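Local coordinates for protein tyrocidine synthase 2 (Brevibacillus parabrevis, PDB 6TA8) that belongs to the nonribosomal peptide synthetases, large multidomain proteins, and is represented in this structure by its condensation domain, at residues 346-349 and 350-353. Residues are numbered along the deposited sequence; the frame is centred on the assembly and turned at random.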
ATOM      1  N   THR A 346      -7.425   1.995  22.754  1.00 66.70           N
ATOM      2  CA  THR A 346      -6.777   2.048  21.447  1.00 64.14           C
ATOM      3  C   THR A 346      -7.156   3.315  20.691  1.00 63.01           C
ATOM      4  O   THR A 346      -6.307   3.923  20.027  1.00 60.01           O
ATOM      5  CB  THR A 346      -7.143   0.801  20.639  1.00 61.05           C
ATOM      6  OG1 THR A 346      -6.552  -0.351  21.252  1.00 59.30           O
ATOM      7  CG2 THR A 346      -6.644   0.916  19.203  1.00 59.15           C
ATOM      8  N   LYS A 347      -8.421   3.733  20.785  1.00 62.81           N
ATOM      9  CA  LYS A 347      -8.860   4.941  20.094  1.00 61.62           C
ATOM     10  C   LYS A 347      -8.055   6.154  20.545  1.00 66.27           C
ATOM     11  O   LYS A 347      -7.585   6.944  19.718  1.00 64.42           O
ATOM     12  CB  LYS A 347     -10.357   5.157  20.326  1.00 60.31           C
ATOM     13  CG  LYS A 347     -10.788   6.615  20.425  1.00 65.60           C
ATOM     14  CD  LYS A 347     -10.853   7.290  19.064  1.00 72.19           C
ATOM     15  CE  LYS A 347     -11.492   8.667  19.172  1.00 76.30           C
ATOM     16  NZ  LYS A 347     -10.901   9.471  20.280  1.00 68.64           N
ATOM     17  N   GLU A 348      -7.877   6.314  21.857  1.00 63.81           N
ATOM     18  CA  GLU A 348      -7.063   7.408  22.366  1.00 66.96           C
ATOM     19  C   GLU A 348      -5.573   7.146  22.206  1.00 64.61           C
ATOM     20  O   GLU A 348      -4.779   8.090  22.287  1.00 63.63           O
ATOM     21  CB  GLU A 348      -7.389   7.671  23.839  1.00 61.21           C
ATOM     22  CG  GLU A 348      -8.854   7.992  24.102  1.00 65.53           C
ATOM     23  CD  GLU A 348      -9.348   9.190  23.311  1.00 68.88           C
ATOM     24  OE1 GLU A 348      -8.563  10.143  23.115  1.00 63.91           O
ATOM     25  OE2 GLU A 348     -10.522   9.179  22.884  1.00 68.44           O
ATOM     26  N   ASN A 349      -5.175   5.892  21.981  1.00 62.44           N
ATOM     27  CA  ASN A 349      -3.770   5.595  21.726  1.00 60.14           C
ATOM     28  C   ASN A 349      -3.317   6.182  20.394  1.00 56.08           C
ATOM     29  O   ASN A 349      -2.218   6.739  20.296  1.00 56.66           O
ATOM     30  CB  ASN A 349      -3.545   4.081  21.756  1.00 59.74           C
ATOM     31  CG  ASN A 349      -2.152   3.685  21.311  1.00 56.30           C
ATOM     32  OD1 ASN A 349      -1.176   4.384  21.582  1.00 70.04           O
ATOM     33  ND2 ASN A 349      -2.053   2.553  20.624  1.00 55.51           N
ATOM     34  N   LEU A 350      -4.158   6.078  19.362  1.00 58.06           N
ATOM     35  CA  LEU A 350      -3.791   6.587  18.046  1.00 52.41           C
ATOM     36  C   LEU A 350      -3.964   8.098  17.943  1.00 52.02           C
ATOM     37  O   LEU A 350      -3.265   8.742  17.154  1.00 52.51           O
ATOM     38  CB  LEU A 350      -4.611   5.882  16.966  1.00 47.82           C
ATOM     39  CG  LEU A 350      -4.358   4.377  16.840  1.00 58.73           C
ATOM     40  CD1 LEU A 350      -5.472   3.700  16.060  1.00 60.05           C
ATOM     41  CD2 LEU A 350      -3.008   4.104  16.194  1.00 49.41           C
ATOM     42  N   ARG A 351      -4.882   8.679  18.721  1.00 55.89           N
ATOM     43  CA  ARG A 351      -5.009  10.133  18.742  1.00 55.09           C
ATOM     44  C   ARG A 351      -3.765  10.793  19.323  1.00 53.57           C
ATOM     45  O   ARG A 351      -3.431  11.922  18.949  1.00 60.14           O
ATOM     46  CB  ARG A 351      -6.248  10.544  19.535  1.00 58.75           C
ATOM     47  CG  ARG A 351      -7.559  10.026  18.965  1.00 62.27           C
ATOM     48  CD  ARG A 351      -7.903  10.699  17.648  1.00 64.89           C
ATOM     49  NE  ARG A 351      -9.206  10.271  17.147  1.00 69.26           N
ATOM     50  CZ  ARG A 351      -9.377   9.416  16.145  1.00 74.23           C
ATOM     51  NH1 ARG A 351      -8.326   8.893  15.529  1.00 73.99           N
ATOM     52  NH2 ARG A 351     -10.601   9.084  15.758  1.00 78.35           N
ATOM     53  N   ARG A 352      -3.072  10.106  20.234  1.00 46.74           N
ATOM     54  CA  ARG A 352      -1.812  10.612  20.766  1.00 42.49           C
ATOM     55  C   ARG A 352      -0.729  10.700  19.696  1.00 49.83           C
ATOM     56  O   ARG A 352       0.226  11.465  19.860  1.00 56.37           O
ATOM     57  CB  ARG A 352      -1.345   9.723  21.921  1.00 53.40           C
ATOM     58  CG  ARG A 352      -0.243  10.322  22.780  1.00 57.65           C
ATOM     59  CD  ARG A 352       0.320   9.301  23.761  1.00 63.96           C
ATOM     60  NE  ARG A 352      -0.648   8.922  24.786  1.00 72.92           N
ATOM     61  CZ  ARG A 352      -1.159   7.702  24.921  1.00 70.57           C
ATOM     62  NH1 ARG A 352      -0.798   6.729  24.095  1.00 67.80           N
ATOM     63  NH2 ARG A 352      -2.034   7.453  25.887  1.00 64.10           N
ATOM     64  N   ILE A 353      -0.860   9.946  18.611  1.00 55.47           N
ATOM     65  CA  ILE A 353       0.146   9.974  17.542  1.00 52.57           C
ATOM     66  C   ILE A 353      -0.002  11.268  16.749  1.00 45.66           C
ATOM     67  O   ILE A 353      -1.125  11.617  16.344  1.00 50.63           O
ATOM     68  CB  ILE A 353      -0.006   8.751  16.634  1.00 49.88           C
ATOM     69  CG1 ILE A 353      -0.066   7.473  17.473  1.00 47.15           C
ATOM     70  CG2 ILE A 353       1.135   8.684  15.627  1.00 48.05           C
ATOM     71  CD1 ILE A 353      -0.020   6.197  16.658  1.00 58.02           C
TER
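K347 and R351, one turn apart near the C-terminal end of helix 339-351, show how two like-charged side chains can lie against each other, the lysine carbons CD and CE making the nearest contacts. The bend of the lysine chain at chi2 (77°) brings CD over one face of the R351 guanidinium, 3.5 Å above the plane and off-centre, near its NH2 side. Its CE lies 3.4 Å from R351 NE. A second bend, at chi4, turns NZ toward E348, where it makes a salt bridge of 2.6 Å with OE2, met from above the carboxylate plane; K347 NZ is still 3.7 Å from R351 NE. On the R351 side, CG rests 3.2 Å from the K347 carbonyl oxygen, and NH2 has a long, weak ion pair with D279 of helix 277-293.

Further round the helix, N349 sends CG anti to its own nitrogen (chi1 172°), bringing OD1 near the plane of the R352 guanidinium at its edge, 3.5 Å from NH1, with amide and guanidinium planes 42° apart. L350 packs against helix 277-293 (D279 and L282) and V329 of strand 325-332.

Beneath them the backbone bond from L350 N to T346 O measures 3.1 Å, while the next two, to K347 O and E348 O, are weak. The salt bridge to E348 probably offsets part of the repulsion between K347 and R351, with D279 contributing weakly.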